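Local coordinates for protein thermotoga maritima TmcAL (Thermotoga maritima, PDB 5Y0T) that belongs to the HIGH nucleotidyl transferase family of the HUP clan and holds adenosine-5'-rp-alpha-thio-triphosphate in a Rossmann-like nucleotide pocket, at residues Tyr19-Ala24 / Met62-Val67; Arg25-Pro30 / His189-Val194; Gly5-Tyr10 / Cys88-Thr93. All blocks are in the same frame, centred on the assembly; numbering follows the deposited sequence.

Interaction 1 of 3, residues Tyr19-Ala24 / Met62-Val67; sequences YHLTSA and MGVDVV. With TAT (adenosine-5'-rp-alpha-thio-triphosphate), chain E.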
loop_
_atom_site.group_PDB
_atom_site.type_symbol
_atom_site.label_atom_id
_atom_site.label_comp_id
_atom_site.label_asym_id
_atom_site.label_seq_id
_atom_site.Cartn_x
_atom_site.Cartn_y
_atom_site.Cartn_z
ATOM N N TYR A 19 -19.559 -24.215 23.879
ATOM C CA TYR A 19 -20.335 -25.433 23.696
ATOM C C TYR A 19 -19.520 -26.509 22.989
ATOM O O TYR A 19 -19.464 -27.645 23.453
ATOM C CB TYR A 19 -21.593 -25.096 22.910
ATOM C CG TYR A 19 -22.644 -26.180 22.812
ATOM C CD1 TYR A 19 -23.466 -26.487 23.892
ATOM C CD2 TYR A 19 -22.850 -26.850 21.615
ATOM C CE1 TYR A 19 -24.453 -27.449 23.786
ATOM C CE2 TYR A 19 -23.847 -27.811 21.493
ATOM C CZ TYR A 19 -24.637 -28.110 22.582
ATOM O OH TYR A 19 -25.627 -29.059 22.449
ATOM N N HIS A 20 -18.883 -26.138 21.879
ATOM C CA HIS A 20 -17.997 -27.035 21.139
ATOM C C HIS A 20 -16.839 -27.540 21.992
ATOM O O HIS A 20 -16.535 -28.731 22.033
ATOM C CB HIS A 20 -17.420 -26.326 19.905
ATOM C CG HIS A 20 -16.238 -27.029 19.301
ATOM N ND1 HIS A 20 -14.938 -26.617 19.507
ATOM C CD2 HIS A 20 -16.161 -28.135 18.520
ATOM C CE1 HIS A 20 -14.113 -27.429 18.868
ATOM N NE2 HIS A 20 -14.830 -28.368 18.273
ATOM N N LEU A 21 -16.175 -26.614 22.664
ATOM C CA LEU A 21 -14.952 -26.952 23.379
ATOM C C LEU A 21 -15.264 -27.881 24.535
ATOM O O LEU A 21 -14.556 -28.849 24.776
ATOM C CB LEU A 21 -14.259 -25.690 23.887
ATOM C CG LEU A 21 -12.906 -25.926 24.549
ATOM C CD1 LEU A 21 -11.956 -26.644 23.588
ATOM C CD2 LEU A 21 -12.342 -24.591 24.996
ATOM N N THR A 22 -16.339 -27.579 25.247
ATOM C CA THR A 22 -16.755 -28.409 26.362
ATOM C C THR A 22 -17.205 -29.785 25.867
ATOM O O THR A 22 -16.856 -30.816 26.449
ATOM C CB THR A 22 -17.897 -27.736 27.154
ATOM O OG1 THR A 22 -17.425 -26.502 27.712
ATOM C CG2 THR A 22 -18.368 -28.633 28.281
ATOM N N SER A 23 -17.972 -29.803 24.787
ATOM C CA SER A 23 -18.431 -31.082 24.214
ATOM C C SER A 23 -17.256 -31.964 23.788
ATOM O O SER A 23 -17.211 -33.183 24.049
ATOM C CB SER A 23 -19.346 -30.836 23.008
ATOM O OG SER A 23 -20.605 -30.329 23.420
ATOM N N ALA A 24 -16.307 -31.336 23.122
ATOM C CA ALA A 24 -15.142 -32.036 22.616
ATOM C C ALA A 24 -14.356 -32.668 23.745
ATOM O O ALA A 24 -13.923 -33.813 23.637
ATOM C CB ALA A 24 -14.242 -31.057 21.834
ATOM N N MET A 62 -10.813 -20.521 28.757
ATOM C CA MET A 62 -11.992 -21.319 28.481
ATOM C C MET A 62 -11.709 -22.811 28.506
ATOM O O MET A 62 -12.627 -23.612 28.321
ATOM C CB MET A 62 -12.599 -20.915 27.139
ATOM C CG MET A 62 -13.117 -19.480 27.107
ATOM S SD MET A 62 -14.490 -19.141 28.236
ATOM C CE MET A 62 -13.659 -18.525 29.681
ATOM N N GLY A 63 -10.471 -23.184 28.829
ATOM C CA GLY A 63 -10.095 -24.594 28.901
ATOM C C GLY A 63 -9.090 -25.140 27.894
ATOM O O GLY A 63 -8.781 -26.327 27.923
ATOM N N VAL A 64 -8.543 -24.292 27.028
ATOM C CA VAL A 64 -7.399 -24.715 26.191
ATOM C C VAL A 64 -6.068 -24.659 26.992
ATOM O O VAL A 64 -5.857 -23.735 27.775
ATOM C CB VAL A 64 -7.269 -23.841 24.919
ATOM C CG1 VAL A 64 -6.039 -24.247 24.137
ATOM C CG2 VAL A 64 -8.517 -23.996 24.027
ATOM N N ASP A 65 -5.206 -25.676 26.856
ATOM C CA ASP A 65 -3.918 -25.683 27.572
ATOM C C ASP A 65 -2.824 -24.938 26.828
ATOM O O ASP A 65 -1.977 -24.307 27.450
ATOM C CB ASP A 65 -3.439 -27.108 27.836
ATOM C CG ASP A 65 -4.427 -27.891 28.689
ATOM O OD1 ASP A 65 -4.845 -28.985 28.274
ATOM O OD2 ASP A 65 -4.796 -27.393 29.763
ATOM N N VAL A 66 -2.813 -25.104 25.503
ATOM C CA VAL A 66 -1.818 -24.477 24.616
ATOM C C VAL A 66 -2.492 -23.926 23.356
ATOM O O VAL A 66 -3.276 -24.622 22.719
ATOM C CB VAL A 66 -0.726 -25.480 24.177
ATOM C CG1 VAL A 66 0.359 -24.785 23.317
ATOM C CG2 VAL A 66 -0.091 -26.194 25.411
ATOM N N VAL A 67 -2.166 -22.688 22.994
ATOM C CA VAL A 67 -2.695 -22.077 21.776
ATOM C C VAL A 67 -1.553 -21.859 20.788
ATOM O O VAL A 67 -0.530 -21.284 21.145
ATOM C CB VAL A 67 -3.385 -20.710 22.025
ATOM C CG1 VAL A 67 -3.852 -20.106 20.684
ATOM C CG2 VAL A 67 -4.580 -20.862 22.981
HETATM N N1 TAT E . -22.397 -25.209 18.228
HETATM C C2 TAT E . -21.440 -26.156 18.212
HETATM N N3 TAT E . -20.186 -25.936 17.779
HETATM C C4 TAT E . -19.818 -24.713 17.326
HETATM C C5 TAT E . -20.799 -23.623 17.330
HETATM C C6 TAT E . -22.160 -23.948 17.815
HETATM N N6 TAT E . -23.132 -23.005 17.848
HETATM N N7 TAT E . -20.170 -22.532 16.845
HETATM C C8 TAT E . -18.887 -22.884 16.565
HETATM N N9 TAT E . -18.686 -24.185 16.854
HETATM P PA TAT E . -14.591 -21.215 14.792
HETATM P PB TAT E . -17.084 -20.776 13.299
HETATM P PG TAT E . -19.411 -19.066 13.442
HETATM C "C1'" TAT E . -17.423 -24.932 16.666
HETATM O O1A TAT E . -20.161 -18.585 14.672
HETATM O O1B TAT E . -16.846 -20.219 11.927
HETATM S S1G TAT E . -13.624 -22.094 13.352
HETATM C "C2'" TAT E . -16.997 -24.874 15.200
HETATM O "O2'" TAT E . -17.728 -25.800 14.394
HETATM O O2A TAT E . -13.818 -20.269 15.696
HETATM O O2B TAT E . -17.490 -22.220 13.445
HETATM O O2G TAT E . -18.828 -17.927 12.629
HETATM C "C3'" TAT E . -15.521 -25.188 15.297
HETATM O "O3'" TAT E . -15.294 -26.609 15.336
HETATM O O3A TAT E . -15.852 -20.361 14.253
HETATM O O3B TAT E . -18.149 -19.842 14.086
HETATM O O3G TAT E . -20.107 -20.108 12.600
HETATM C "C4'" TAT E . -15.132 -24.578 16.640
HETATM O "O4'" TAT E . -16.338 -24.344 17.377
HETATM C "C5'" TAT E . -14.398 -23.244 16.472
HETATM O "O5'" TAT E . -15.232 -22.367 15.713
HETATM O O HOH W 1 -14.316 -25.957 27.757
#

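Interaction 2 of 3, residues Arg25-Pro30 / His189-Val194; sequences RELVKP and HTIKRV. With TAT (adenosine-5'-rp-alpha-thio-triphosphate), chain E.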
loop_
_atom_site.group_PDB
_atom_site.type_symbol
_atom_site.label_atom_id
_atom_site.label_comp_id
_atom_site.label_asym_id
_atom_site.label_seq_id
_atom_site.Cartn_x
_atom_site.Cartn_y
_atom_site.Cartn_z
ATOM N N ARG A 25 -14.145 -31.907 24.819
ATOM C CA ARG A 25 -13.343 -32.398 25.942
ATOM C C ARG A 25 -14.058 -33.540 26.657
ATOM O O ARG A 25 -13.436 -34.530 27.046
ATOM C CB ARG A 25 -13.019 -31.245 26.920
ATOM C CG ARG A 25 -12.037 -30.202 26.284
ATOM C CD ARG A 25 -11.911 -28.939 27.152
ATOM N NE ARG A 25 -11.380 -29.254 28.477
ATOM C CZ ARG A 25 -11.702 -28.596 29.584
ATOM N NH1 ARG A 25 -12.562 -27.582 29.527
ATOM N NH2 ARG A 25 -11.161 -28.950 30.748
ATOM N N GLU A 26 -15.365 -33.401 26.829
ATOM C CA GLU A 26 -16.139 -34.419 27.530
ATOM C C GLU A 26 -16.287 -35.703 26.701
ATOM O O GLU A 26 -16.360 -36.799 27.246
ATOM C CB GLU A 26 -17.521 -33.865 27.893
ATOM C CG GLU A 26 -17.479 -32.749 28.939
ATOM C CD GLU A 26 -17.023 -33.250 30.321
ATOM O OE1 GLU A 26 -17.102 -34.474 30.594
ATOM O OE2 GLU A 26 -16.586 -32.415 31.137
ATOM N N LEU A 27 -16.362 -35.556 25.385
ATOM C CA LEU A 27 -16.406 -36.706 24.483
ATOM C C LEU A 27 -15.097 -37.499 24.505
ATOM O O LEU A 27 -15.100 -38.714 24.727
ATOM C CB LEU A 27 -16.710 -36.243 23.057
ATOM C CG LEU A 27 -16.627 -37.321 21.962
ATOM C CD1 LEU A 27 -17.772 -38.293 22.093
ATOM C CD2 LEU A 27 -16.612 -36.683 20.583
ATOM N N VAL A 28 -13.993 -36.806 24.241
ATOM C CA VAL A 28 -12.682 -37.433 24.071
ATOM C C VAL A 28 -11.976 -37.723 25.401
ATOM O O VAL A 28 -11.176 -38.656 25.492
ATOM C CB VAL A 28 -11.802 -36.536 23.161
ATOM C CG1 VAL A 28 -10.341 -36.984 23.133
ATOM C CG2 VAL A 28 -12.406 -36.522 21.747
ATOM N N LYS A 29 -12.298 -36.941 26.434
ATOM C CA LYS A 29 -11.606 -37.044 27.731
ATOM C C LYS A 29 -10.094 -36.989 27.571
ATOM O O LYS A 29 -9.373 -37.894 28.009
ATOM C CB LYS A 29 -12.016 -38.328 28.455
ATOM C CG LYS A 29 -13.509 -38.356 28.754
ATOM C CD LYS A 29 -13.932 -39.584 29.518
ATOM C CE LYS A 29 -15.426 -39.520 29.773
ATOM N NZ LYS A 29 -15.832 -38.137 30.194
ATOM N N PRO A 30 -9.602 -35.912 26.951
ATOM C CA PRO A 30 -8.158 -35.809 26.724
ATOM C C PRO A 30 -7.408 -35.416 27.994
ATOM O O PRO A 30 -7.991 -34.856 28.939
ATOM C CB PRO A 30 -8.051 -34.709 25.664
ATOM C CG PRO A 30 -9.200 -33.764 26.021
ATOM C CD PRO A 30 -10.313 -34.672 26.586
ATOM N N HIS A 189 -13.574 -36.459 14.952
ATOM C CA HIS A 189 -14.908 -36.613 15.546
ATOM C C HIS A 189 -15.732 -35.386 15.192
ATOM O O HIS A 189 -15.186 -34.302 15.101
ATOM C CB HIS A 189 -14.855 -36.725 17.068
ATOM C CG HIS A 189 -13.832 -37.685 17.583
ATOM N ND1 HIS A 189 -14.167 -38.919 18.093
ATOM C CD2 HIS A 189 -12.485 -37.582 17.689
ATOM C CE1 HIS A 189 -13.068 -39.542 18.483
ATOM N NE2 HIS A 189 -12.033 -38.757 18.239
ATOM N N THR A 190 -17.039 -35.561 15.040
ATOM C CA THR A 190 -17.955 -34.433 14.895
ATOM C C THR A 190 -18.703 -34.224 16.195
ATOM O O THR A 190 -18.910 -35.168 16.957
ATOM C CB THR A 190 -19.020 -34.649 13.778
ATOM O OG1 THR A 190 -19.903 -35.717 14.163
ATOM C CG2 THR A 190 -18.381 -34.996 12.460
ATOM N N ILE A 191 -19.078 -32.978 16.465
ATOM C CA ILE A 191 -20.173 -32.725 17.384
ATOM C C ILE A 191 -21.205 -31.877 16.648
ATOM O O ILE A 191 -20.867 -31.156 15.711
ATOM C CB ILE A 191 -19.700 -32.032 18.698
ATOM C CG1 ILE A 191 -18.952 -30.718 18.419
ATOM C CG2 ILE A 191 -18.833 -32.988 19.508
ATOM C CD1 ILE A 191 -19.824 -29.484 18.552
ATOM N N LYS A 192 -22.465 -31.981 17.064
ATOM C CA LYS A 192 -23.536 -31.249 16.404
ATOM C C LYS A 192 -23.484 -29.746 16.691
ATOM O O LYS A 192 -23.490 -29.340 17.850
ATOM C CB LYS A 192 -24.901 -31.785 16.847
ATOM C CG LYS A 192 -26.083 -31.066 16.181
ATOM C CD LYS A 192 -26.284 -31.532 14.736
ATOM C CE LYS A 192 -27.482 -30.830 14.082
ATOM N NZ LYS A 192 -27.129 -29.416 13.704
ATOM N N ARG A 193 -23.476 -28.925 15.644
ATOM C CA ARG A 193 -23.659 -27.480 15.832
ATOM C C ARG A 193 -25.087 -27.152 16.195
ATOM O O ARG A 193 -26.012 -27.701 15.604
ATOM C CB ARG A 193 -23.276 -26.701 14.578
ATOM C CG ARG A 193 -21.787 -26.712 14.292
ATOM C CD ARG A 193 -21.490 -25.980 12.999
ATOM N NE ARG A 193 -21.939 -24.595 13.057
ATOM C CZ ARG A 193 -21.135 -23.564 13.303
ATOM N NH1 ARG A 193 -19.835 -23.769 13.515
ATOM N NH2 ARG A 193 -21.632 -22.331 13.333
ATOM N N VAL A 194 -25.265 -26.246 17.155
ATOM C CA VAL A 194 -26.598 -25.815 17.566
ATOM C C VAL A 194 -26.757 -24.295 17.457
ATOM O O VAL A 194 -25.777 -23.562 17.449
ATOM C CB VAL A 194 -26.913 -26.245 19.015
ATOM C CG1 VAL A 194 -26.684 -27.738 19.189
ATOM C CG2 VAL A 194 -26.077 -25.448 20.010
HETATM N N1 TAT E . -22.397 -25.209 18.228
HETATM C C2 TAT E . -21.440 -26.156 18.212
HETATM N N3 TAT E . -20.186 -25.936 17.779
HETATM C C4 TAT E . -19.818 -24.713 17.326
HETATM C C5 TAT E . -20.799 -23.623 17.330
HETATM C C6 TAT E . -22.160 -23.948 17.815
HETATM N N6 TAT E . -23.132 -23.005 17.848
HETATM N N7 TAT E . -20.170 -22.532 16.845
HETATM C C8 TAT E . -18.887 -22.884 16.565
HETATM N N9 TAT E . -18.686 -24.185 16.854
HETATM P PA TAT E . -14.591 -21.215 14.792
HETATM P PB TAT E . -17.084 -20.776 13.299
HETATM P PG TAT E . -19.411 -19.066 13.442
HETATM C "C1'" TAT E . -17.423 -24.932 16.666
HETATM O O1A TAT E . -20.161 -18.585 14.672
HETATM O O1B TAT E . -16.846 -20.219 11.927
HETATM S S1G TAT E . -13.624 -22.094 13.352
HETATM C "C2'" TAT E . -16.997 -24.874 15.200
HETATM O "O2'" TAT E . -17.728 -25.800 14.394
HETATM O O2A TAT E . -13.818 -20.269 15.696
HETATM O O2B TAT E . -17.490 -22.220 13.445
HETATM O O2G TAT E . -18.828 -17.927 12.629
HETATM C "C3'" TAT E . -15.521 -25.188 15.297
HETATM O "O3'" TAT E . -15.294 -26.609 15.336
HETATM O O3A TAT E . -15.852 -20.361 14.253
HETATM O O3B TAT E . -18.149 -19.842 14.086
HETATM O O3G TAT E . -20.107 -20.108 12.600
HETATM C "C4'" TAT E . -15.132 -24.578 16.640
HETATM O "O4'" TAT E . -16.338 -24.344 17.377
HETATM C "C5'" TAT E . -14.398 -23.244 16.472
HETATM O "O5'" TAT E . -15.232 -22.367 15.713
#

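Interaction 3 of 3, residues Gly5-Tyr10 / Cys88-Thr93; sequences GVVVEY and CVLDAT. With TAT (adenosine-5'-rp-alpha-thio-triphosphate), chain E.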
loop_
_atom_site.group_PDB
_atom_site.type_symbol
_atom_site.label_atom_id
_atom_site.label_comp_id
_atom_site.label_asym_id
_atom_site.label_seq_id
_atom_site.Cartn_x
_atom_site.Cartn_y
_atom_site.Cartn_z
ATOM N N GLY A 5 -6.898 -31.927 19.788
ATOM C CA GLY A 5 -6.656 -30.722 18.996
ATOM C C GLY A 5 -7.972 -30.117 18.516
ATOM O O GLY A 5 -8.909 -30.854 18.157
ATOM N N VAL A 6 -8.021 -28.793 18.415
ATOM C CA VAL A 6 -9.173 -28.107 17.838
ATOM C C VAL A 6 -8.666 -26.985 16.926
ATOM O O VAL A 6 -7.634 -26.351 17.200
ATOM C CB VAL A 6 -10.155 -27.548 18.908
ATOM C CG1 VAL A 6 -10.771 -28.700 19.752
ATOM C CG2 VAL A 6 -9.491 -26.513 19.831
ATOM N N VAL A 7 -9.388 -26.785 15.828
ATOM C CA VAL A 7 -9.075 -25.760 14.828
ATOM C C VAL A 7 -10.064 -24.629 15.016
ATOM O O VAL A 7 -11.265 -24.862 14.963
ATOM C CB VAL A 7 -9.188 -26.309 13.396
ATOM C CG1 VAL A 7 -8.873 -25.194 12.359
ATOM C CG2 VAL A 7 -8.265 -27.522 13.220
ATOM N N VAL A 8 -9.584 -23.416 15.283
ATOM C CA VAL A 8 -10.478 -22.358 15.745
ATOM C C VAL A 8 -10.068 -20.987 15.229
ATOM O O VAL A 8 -8.946 -20.779 14.790
ATOM C CB VAL A 8 -10.531 -22.284 17.305
ATOM C CG1 VAL A 8 -10.982 -23.617 17.908
ATOM C CG2 VAL A 8 -9.157 -21.890 17.862
ATOM N N GLU A 9 -11.005 -20.053 15.305
ATOM C CA GLU A 9 -10.778 -18.658 14.938
ATOM C C GLU A 9 -11.153 -17.790 16.134
ATOM O O GLU A 9 -10.446 -16.836 16.444
ATOM C CB GLU A 9 -11.532 -18.294 13.667
ATOM C CG GLU A 9 -10.946 -19.047 12.480
ATOM C CD GLU A 9 -11.174 -18.332 11.163
ATOM O OE1 GLU A 9 -12.347 -18.103 10.819
ATOM O OE2 GLU A 9 -10.176 -17.964 10.501
ATOM N N TYR A 10 -12.325 -18.055 16.720
ATOM C CA TYR A 10 -12.755 -17.373 17.943
ATOM C C TYR A 10 -12.839 -15.861 17.708
ATOM O O TYR A 10 -12.159 -15.090 18.382
ATOM C CB TYR A 10 -11.782 -17.674 19.116
ATOM C CG TYR A 10 -11.813 -19.106 19.653
ATOM C CD1 TYR A 10 -12.925 -19.933 19.459
ATOM C CD2 TYR A 10 -10.737 -19.621 20.369
ATOM C CE1 TYR A 10 -12.955 -21.242 19.964
ATOM C CE2 TYR A 10 -10.757 -20.919 20.876
ATOM C CZ TYR A 10 -11.863 -21.723 20.680
ATOM O OH TYR A 10 -11.880 -23.009 21.202
ATOM N N CYS A 88 -1.761 -29.861 9.458
ATOM C CA CYS A 88 -0.297 -29.998 9.494
ATOM C C CYS A 88 0.288 -29.522 10.834
ATOM O O CYS A 88 1.179 -30.169 11.386
ATOM C CB CYS A 88 0.367 -29.220 8.350
ATOM S SG CYS A 88 0.281 -30.001 6.737
ATOM N N VAL A 89 -0.215 -28.405 11.348
ATOM C CA VAL A 89 0.272 -27.878 12.619
ATOM C C VAL A 89 -0.070 -28.846 13.756
ATOM O O VAL A 89 0.784 -29.182 14.576
ATOM C CB VAL A 89 -0.336 -26.498 12.966
ATOM C CG1 VAL A 89 0.048 -26.092 14.383
ATOM C CG2 VAL A 89 0.122 -25.394 11.969
ATOM N N LEU A 90 -1.328 -29.263 13.828
ATOM C CA LEU A 90 -1.715 -30.216 14.871
ATOM C C LEU A 90 -0.903 -31.509 14.788
ATOM O O LEU A 90 -0.359 -31.977 15.788
ATOM C CB LEU A 90 -3.210 -30.522 14.778
ATOM C CG LEU A 90 -4.054 -29.306 15.160
ATOM C CD1 LEU A 90 -5.555 -29.614 15.074
ATOM C CD2 LEU A 90 -3.693 -28.806 16.562
ATOM N N ASP A 91 -0.828 -32.089 13.596
ATOM C CA ASP A 91 -0.047 -33.301 13.422
ATOM C C ASP A 91 1.437 -33.089 13.785
ATOM O O ASP A 91 2.084 -33.985 14.315
ATOM C CB ASP A 91 -0.166 -33.805 11.987
ATOM C CG ASP A 91 0.631 -35.071 11.756
ATOM O OD1 ASP A 91 0.142 -36.145 12.151
ATOM O OD2 ASP A 91 1.737 -34.977 11.188
ATOM N N ALA A 92 1.966 -31.901 13.509
ATOM C CA ALA A 92 3.390 -31.641 13.720
ATOM C C ALA A 92 3.758 -31.537 15.201
ATOM O O ALA A 92 4.931 -31.670 15.562
ATOM C CB ALA A 92 3.810 -30.382 12.998
ATOM N N THR A 93 2.768 -31.304 16.059
ATOM C CA THR A 93 3.031 -31.224 17.494
ATOM C C THR A 93 3.602 -32.533 17.999
ATOM O O THR A 93 4.311 -32.556 19.007
ATOM C CB THR A 93 1.766 -30.941 18.305
ATOM O OG1 THR A 93 0.852 -32.031 18.113
ATOM C CG2 THR A 93 1.103 -29.612 17.857
HETATM N N1 TAT E . -22.397 -25.209 18.228
HETATM C C2 TAT E . -21.440 -26.156 18.212
HETATM N N3 TAT E . -20.186 -25.936 17.779
HETATM C C4 TAT E . -19.818 -24.713 17.326
HETATM C C5 TAT E . -20.799 -23.623 17.330
HETATM C C6 TAT E . -22.160 -23.948 17.815
HETATM N N6 TAT E . -23.132 -23.005 17.848
HETATM N N7 TAT E . -20.170 -22.532 16.845
HETATM C C8 TAT E . -18.887 -22.884 16.565
HETATM N N9 TAT E . -18.686 -24.185 16.854
HETATM P PA TAT E . -14.591 -21.215 14.792
HETATM P PB TAT E . -17.084 -20.776 13.299
HETATM P PG TAT E . -19.411 -19.066 13.442
HETATM C "C1'" TAT E . -17.423 -24.932 16.666
HETATM O O1A TAT E . -20.161 -18.585 14.672
HETATM O O1B TAT E . -16.846 -20.219 11.927
HETATM S S1G TAT E . -13.624 -22.094 13.352
HETATM C "C2'" TAT E . -16.997 -24.874 15.200
HETATM O "O2'" TAT E . -17.728 -25.800 14.394
HETATM O O2A TAT E . -13.818 -20.269 15.696
HETATM O O2B TAT E . -17.490 -22.220 13.445
HETATM O O2G TAT E . -18.828 -17.927 12.629
HETATM C "C3'" TAT E . -15.521 -25.188 15.297
HETATM O "O3'" TAT E . -15.294 -26.609 15.336
HETATM O O3A TAT E . -15.852 -20.361 14.253
HETATM O O3B TAT E . -18.149 -19.842 14.086
HETATM O O3G TAT E . -20.107 -20.108 12.600
HETATM C "C4'" TAT E . -15.132 -24.578 16.640
HETATM O "O4'" TAT E . -16.338 -24.344 17.377
HETATM C "C5'" TAT E . -14.398 -23.244 16.472
HETATM O "O5'" TAT E . -15.232 -22.367 15.713
#

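Interaction 1 of 3, residues Tyr19-Ala24 / Met62-Val67
Met62 meets helix 15-28 through its backbone: its carbonyl O lies 3.5 Å from Leu21 CD2, while CB sits alongside the same methyl and the thioether runs off toward Phe13 and Pro230. The same oxygen accepts a bond from a water at 2.9 Å, and that water also donates, over a longer 3.2 Å, to Thr22 OG1, so the polar side of the contact is bridged rather than direct. Gly63 closes helix 52-61 with a Schellman motif; its positive phi of 114° turns the chain away from the helix just where Leu21 CD2 faces the turn. Val64 follows and completes the apolar seat, its CG2 lying 4.0 Å from Leu21 CD2. One leucine methyl therefore serves all three residues. Its CG stands anti to the backbone N (chi1 -175°), and from there CD2 reaches the turn at 62-64. From Asp65 on, the chain leaves Leu21 and enters strand 66-70, where Val66 and Val67 pair with neighbouring strands.

Another side of the helix, carrying Tyr19 and His20, faces adenosine-5'-rp-alpha-thio-triphosphate. The His20 ring turns one face to the ribose, with CG 3.3 Å from O4' and O3' over that face near the rim, while NE2 is held by Val100 O. Tyr19 brings its ring edge, through CD2, to within 3.7 Å of C2 of the adenine. A helix packed by one side against the parallel part of a mixed sheet and the turn leading into one of its strands, and lining a nucleotide pocket with another, is characteristic of the Rossmann-like HUP fold.

Interaction 2 of 3, residues Arg25-Pro30 / His189-Val194
In this Rossmann-like nucleotide-binding fold, the C-terminal end of helix 15-28 packs over strand 187-192, whose far end runs on into the pocket for adenosine-5'-rp-alpha-thio-triphosphate. Leu27 and Val28 are the helix residues that touch His189. Val28 CG2 sits over one face of the imidazole in a CH-pi contact, 4.3 Å from the ring centroid and 16° off the normal. Leu27 CD2 reaches the base of the same side chain, 3.9 Å from His189 CB, and more loosely meets Ile191 CG2. With CG anti to the carbonyl carbon (chi1 -47°), the His189 ring stands beside its own backbone N, and Asp98 OD2 holds NE2, which should restrain the ring's rotation against the valine.

Further along, Ile191 CD1 points away from Leu27 and Val28 to the adenine, 3.6 Å from N3, while the side chain still packs on His20 and Ser23 of the same helix. Val194 then reads the base edge with its backbone: its N donates to N1 at 3.2 Å, nearly straight, and its O accepts from N6. The Arg193 guanidinium lies with one face toward the adenine five-membered ring, its chain bent at chi3, and directs its two terminal nitrogens, edge-on, to the phosphates. NH1 gives a hydrogen bond to O2B and a weak one to O2', and NH2 donates to O3G at 2.8 Å with an N-H...acceptor angle of 141°.

Interaction 3 of 3, residues Gly5-Tyr10 / Cys88-Thr93
Strand 5-8 and helix 88-92 run nearly antiparallel, at 155° between their directions, with axes 9.4 Å apart and Gly5 and Leu90 the nearest pair of residues. Within 88-93, Leu90 alone reaches the strand. Its CD1 methyl lies 4.2 Å from Gly5 CA, touches Val6 at the backbone N and meets Val7 CG2 at 3.9 Å. In the leucine, CD1 stands anti to CA (chi2 -180°), which carries it out to the strand backbone; Gly5 has no side chain, so the methyl lies directly against its CA. Val7 presents its CG2 branch across the leucine and also packs on Phe82 and Ala86 of the same helix. Just beyond, Leu90 O takes two donors, Thr93 N and Thr93 OG1, the hydroxyl at 2.6 Å in the carbonyl plane, so Thr93 is tied back to Leu90 O by side chain as well as backbone.

At its other end the strand opens into the ligand site. The amides of Glu9 and Tyr10 converge on O2A of adenosine-5'-rp-alpha-thio-triphosphate, at 2.8 and 2.9 Å, and Val8 CB rests over the centre of the Tyr10 ring. A central parallel strand covered by a helix, with phosphate-binding amides just past its C-terminal end, is the hallmark of Rossmann-like nucleotide-binding folds.

In the fold
All three contacts draw on one mixed sheet, and one segment of each touches the ligand. Interactions 1 and 2 share helix 15-28, with centres about 10 Å apart, and touch where Tyr19 meets Val194 and His20 meets Ile191. Interaction 3 uses strand 3-8, which directly precedes that helix; its centre is about 12 Å from interaction 1, which it touches through Val6 and Tyr10, and about 15 Å from interaction 2, with no touch. Along the chain, interaction 1 is nested inside the loop closed by interaction 3, whereas interaction 2 crosses both. Segments 5-10, 19-24 and 189-194 thus line one pocket, while their partners pack behind or beside them.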